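Local coordinates for protein inositol 2-dehydrogenase/D-chiro-inositol 3-dehydrogenase (Lactobacillus casei, PDB 4MIY) that oxidises myo-inositol and D-chiro-inositol to their keto derivatives, passing the hydride to NAD as a dehydrogenase of the Gfo/Idh/MocA family, at residues Asp58-Leu62 / Thr82-Ala86; Ser154-Pro158 / Val226-Val230. All coordinates share one frame. Numbering follows the deposited sequence.

Interaction 1 of 2, residues Asp58-Leu62 / Thr82-Ala86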
# COMPACT_ATOMS: atom_id res chain seq x y z
N ASP A 58 -29.21 -22.48 35.41
CA ASP A 58 -28.44 -21.31 35.78
C ASP A 58 -28.62 -21.00 37.25
O ASP A 58 -27.69 -20.59 37.90
CB ASP A 58 -28.72 -20.13 34.84
CG ASP A 58 -30.13 -19.69 34.86
OD1 ASP A 58 -30.96 -20.42 35.40
OD2 ASP A 58 -30.41 -18.60 34.36
N THR A 59 -29.81 -21.23 37.78
CA THR A 59 -30.07 -20.87 39.17
C THR A 59 -29.18 -21.67 40.12
O THR A 59 -28.60 -21.14 41.04
CB THR A 59 -31.57 -21.05 39.56
OG1 THR A 59 -32.38 -20.09 38.88
CG2 THR A 59 -31.74 -20.79 41.01
N SER A 60 -29.04 -22.94 39.85
CA SER A 60 -28.24 -23.76 40.70
C SER A 60 -26.74 -23.50 40.55
O SER A 60 -25.97 -23.77 41.45
CB SER A 60 -28.52 -25.22 40.42
OG SER A 60 -28.41 -25.51 39.06
N LEU A 61 -26.34 -23.01 39.39
CA LEU A 61 -24.92 -22.78 39.16
C LEU A 61 -24.55 -21.59 39.98
O LEU A 61 -23.53 -21.56 40.61
CB LEU A 61 -24.59 -22.56 37.67
CG LEU A 61 -23.14 -22.29 37.25
CD1 LEU A 61 -22.85 -22.87 35.91
CD2 LEU A 61 -22.85 -20.85 37.22
N LEU A 62 -25.43 -20.62 39.95
CA LEU A 62 -25.20 -19.36 40.58
C LEU A 62 -25.21 -19.40 42.09
O LEU A 62 -24.84 -18.45 42.72
CB LEU A 62 -26.23 -18.36 40.11
CG LEU A 62 -26.05 -17.85 38.68
CD1 LEU A 62 -27.26 -17.06 38.25
CD2 LEU A 62 -24.83 -16.98 38.55
N THR A 82 -31.00 -14.26 33.09
CA THR A 82 -29.86 -14.88 33.70
C THR A 82 -28.97 -13.84 34.37
O THR A 82 -28.50 -14.05 35.45
CB THR A 82 -29.10 -15.68 32.68
OG1 THR A 82 -29.89 -16.76 32.25
CG2 THR A 82 -27.77 -16.21 33.26
N VAL A 83 -28.78 -12.71 33.71
CA VAL A 83 -28.02 -11.64 34.26
C VAL A 83 -28.68 -11.09 35.50
O VAL A 83 -28.02 -10.76 36.46
CB VAL A 83 -27.75 -10.53 33.22
CG1 VAL A 83 -27.17 -9.38 33.82
CG2 VAL A 83 -26.81 -11.04 32.13
N LEU A 84 -29.99 -11.00 35.48
CA LEU A 84 -30.71 -10.55 36.65
C LEU A 84 -30.60 -11.56 37.77
O LEU A 84 -30.51 -11.19 38.88
CB LEU A 84 -32.17 -10.26 36.35
CG LEU A 84 -32.48 -9.19 35.33
CD1 LEU A 84 -33.88 -9.35 34.88
CD2 LEU A 84 -32.29 -7.87 35.92
N LYS A 85 -30.56 -12.82 37.48
CA LYS A 85 -30.31 -13.78 38.54
C LYS A 85 -28.92 -13.72 39.13
O LYS A 85 -28.72 -13.91 40.29
CB LYS A 85 -30.52 -15.17 38.05
CG LYS A 85 -31.95 -15.59 37.97
CD LYS A 85 -32.02 -16.67 37.03
CE LYS A 85 -33.23 -17.45 37.21
NZ LYS A 85 -33.95 -17.17 35.99
N ALA A 86 -27.94 -13.42 38.31
CA ALA A 86 -26.57 -13.38 38.78
C ALA A 86 -26.34 -12.13 39.60
O ALA A 86 -25.49 -12.10 40.46
CB ALA A 86 -25.62 -13.45 37.58
O HOH W 1 -32.91 -17.54 33.79
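L62 lies over the flank of helix 79-86, its CD1 3.8 Å from CB of K85 and its CD2 3.7 Å from CB of A86. One turn earlier the contact becomes polar. D58, with chi1 near +60°, extends its carboxylate across the gap, and OG1 of T82 donates a hydrogen bond to D58 OD2 (2.8 Å). The charges of D58 and K85 do not meet directly, since OD2 of D58 and NZ of K85 stay 4.2 Å apart; one water bridges them, donating to D58 OD2 (2.8 Å) and accepting from K85 NZ (2.5 Å). T59 OG1 packs against the lysine chain, 3.2 Å from K85 CE. The carbonyl of A78 is a second acceptor sharing the T82 hydroxyl, and the T82 side chain comes within about 5 Å of the bound NAD. In the Rossmann domain the short helix 58-61 sits beside helix 79-86, with L62 and T82 resting on strand 69-72, A86 on strand 92-95, and V83 packing on I109 of helix 103-113.

Interaction 2 of 2, residues Ser154-Pro158 / Val226-Val230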
# COMPACT_ATOMS: atom_id res chain seq x y z
N SER A 154 -17.26 0.14 6.98
CA SER A 154 -17.83 -1.02 6.28
C SER A 154 -17.74 -2.24 7.15
O SER A 154 -16.79 -2.46 7.82
CB SER A 154 -17.11 -1.30 4.96
OG SER A 154 -17.20 -0.21 4.11
N HIS A 155 -18.81 -3.02 7.12
CA HIS A 155 -18.86 -4.31 7.74
C HIS A 155 -19.26 -5.30 6.65
O HIS A 155 -20.37 -5.39 6.27
CB HIS A 155 -19.83 -4.30 8.93
CG HIS A 155 -19.68 -5.48 9.84
ND1 HIS A 155 -20.18 -5.49 11.11
CD2 HIS A 155 -19.13 -6.69 9.65
CE1 HIS A 155 -19.92 -6.64 11.68
NE2 HIS A 155 -19.28 -7.39 10.81
N ILE A 156 -18.25 -6.00 6.17
CA ILE A 156 -18.32 -6.85 5.00
C ILE A 156 -18.17 -8.31 5.42
O ILE A 156 -17.25 -8.68 6.10
CB ILE A 156 -17.22 -6.50 4.01
CG1 ILE A 156 -17.22 -5.02 3.65
CG2 ILE A 156 -17.33 -7.31 2.76
CD1 ILE A 156 -18.45 -4.54 3.05
N ASN A 157 -19.11 -9.13 5.00
CA ASN A 157 -19.13 -10.54 5.31
C ASN A 157 -19.44 -11.29 4.02
O ASN A 157 -20.17 -10.80 3.21
CB ASN A 157 -20.16 -10.78 6.40
CG ASN A 157 -20.33 -12.22 6.76
OD1 ASN A 157 -19.60 -12.76 7.55
ND2 ASN A 157 -21.30 -12.85 6.16
N PRO A 158 -18.86 -12.46 3.84
CA PRO A 158 -18.99 -13.11 2.53
C PRO A 158 -20.36 -13.74 2.20
O PRO A 158 -20.84 -13.61 1.12
CB PRO A 158 -17.91 -14.18 2.58
CG PRO A 158 -17.60 -14.36 4.04
CD PRO A 158 -17.86 -13.10 4.70
N VAL A 226 -22.25 3.79 7.71
CA VAL A 226 -21.83 2.41 7.72
C VAL A 226 -22.47 1.63 6.57
O VAL A 226 -23.63 1.69 6.38
CB VAL A 226 -22.19 1.69 9.03
CG1 VAL A 226 -21.53 0.35 9.09
CG2 VAL A 226 -21.76 2.46 10.19
N LEU A 227 -21.63 0.94 5.81
CA LEU A 227 -22.06 -0.05 4.84
C LEU A 227 -22.07 -1.42 5.46
O LEU A 227 -21.07 -1.88 5.93
CB LEU A 227 -21.12 -0.07 3.64
CG LEU A 227 -21.31 -1.19 2.62
CD1 LEU A 227 -22.68 -1.10 1.95
CD2 LEU A 227 -20.22 -1.12 1.62
N VAL A 228 -23.24 -2.04 5.48
CA VAL A 228 -23.39 -3.41 5.93
C VAL A 228 -23.66 -4.26 4.69
O VAL A 228 -24.57 -4.02 4.00
CB VAL A 228 -24.52 -3.55 6.96
CG1 VAL A 228 -24.79 -4.99 7.28
CG2 VAL A 228 -24.21 -2.80 8.20
N HIS A 229 -22.80 -5.22 4.44
CA HIS A 229 -22.87 -6.03 3.25
C HIS A 229 -22.48 -7.44 3.59
O HIS A 229 -21.34 -7.75 3.67
CB HIS A 229 -21.95 -5.48 2.15
CG HIS A 229 -22.17 -6.09 0.81
ND1 HIS A 229 -21.33 -5.88 -0.25
CD2 HIS A 229 -23.14 -6.91 0.36
CE1 HIS A 229 -21.76 -6.55 -1.29
NE2 HIS A 229 -22.87 -7.17 -0.96
N VAL A 230 -23.47 -8.30 3.76
CA VAL A 230 -23.25 -9.62 4.34
C VAL A 230 -23.27 -10.80 3.37
O VAL A 230 -23.05 -11.91 3.75
CB VAL A 230 -24.20 -9.88 5.55
CG1 VAL A 230 -24.05 -8.83 6.60
CG2 VAL A 230 -25.63 -9.99 5.10
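Strands 148-156 and 223-229 run side by side in parallel here, their local axes 4.7 Å apart and their N-to-C directions differing by only 7°. H155 N donates to O of L227 (2.8 Å), H155 O accepts from N of H229 (3.0 Å), and N157 N continues the ladder to H229 O (2.9 Å). Side chains alternate between the faces. On one, S154, I156, L227 and H229 project together. I156, m at both chi angles, folds its CD1 back across the strands to 3.7 Å from H229 CB and 4.1 Å from CD2 of L227, which meets it with chi1 t and chi2 p. S154, in the m rotamer, has its OG 4.0 Å from L227 CB and hydrogen-bonded to a glycerol, probably from the crystallisation liquor. The t rotamer of H229 carries its imidazole away from the neighbouring strand. The other face holds H155 and V228, which pack on helix 168-185; H155, also t, leads its ring away from strand 223-229, and its ND1 hydrogen-bonds E177. The side chain of H155 lies about 8 Å from the bound NAD. Beyond the strand ends, N157 is t and its ND2 reaches O of V230 (3.1 Å) while also bonding the carbonyl of N159. The chemistry is therefore divided: backbone hydrogen bonds set the parallel register, a mixed surface, apolar at I156 and L227 and polar at S154 and H229, packs on a second subunit, and on the face covered by helix 168-185 H155 is held by E177.

Interaction 1 closes before interaction 2 opens along the chain, and the two lie on opposite sides of the chain's centre, their own centres 35 Å apart and their nearest atoms about 22 Å apart. They share neither helix nor sheet. Residues 58-62 and 82-86 lie on the short helix 58-61 and on helix 79-86 of the N-terminal NAD-binding Rossmann domain, built on a parallel sheet, whereas 154-158 and 226-230 lie at the ends of neighbouring strands 148-156 and 223-229 in the mixed sheet of the C-terminal alpha/beta domain. The bound NAD lies between them, closer to T82 than to H155. The pair thus represents both halves of this two-domain dehydrogenase, and interaction 2 also borders a second subunit of the tetramer.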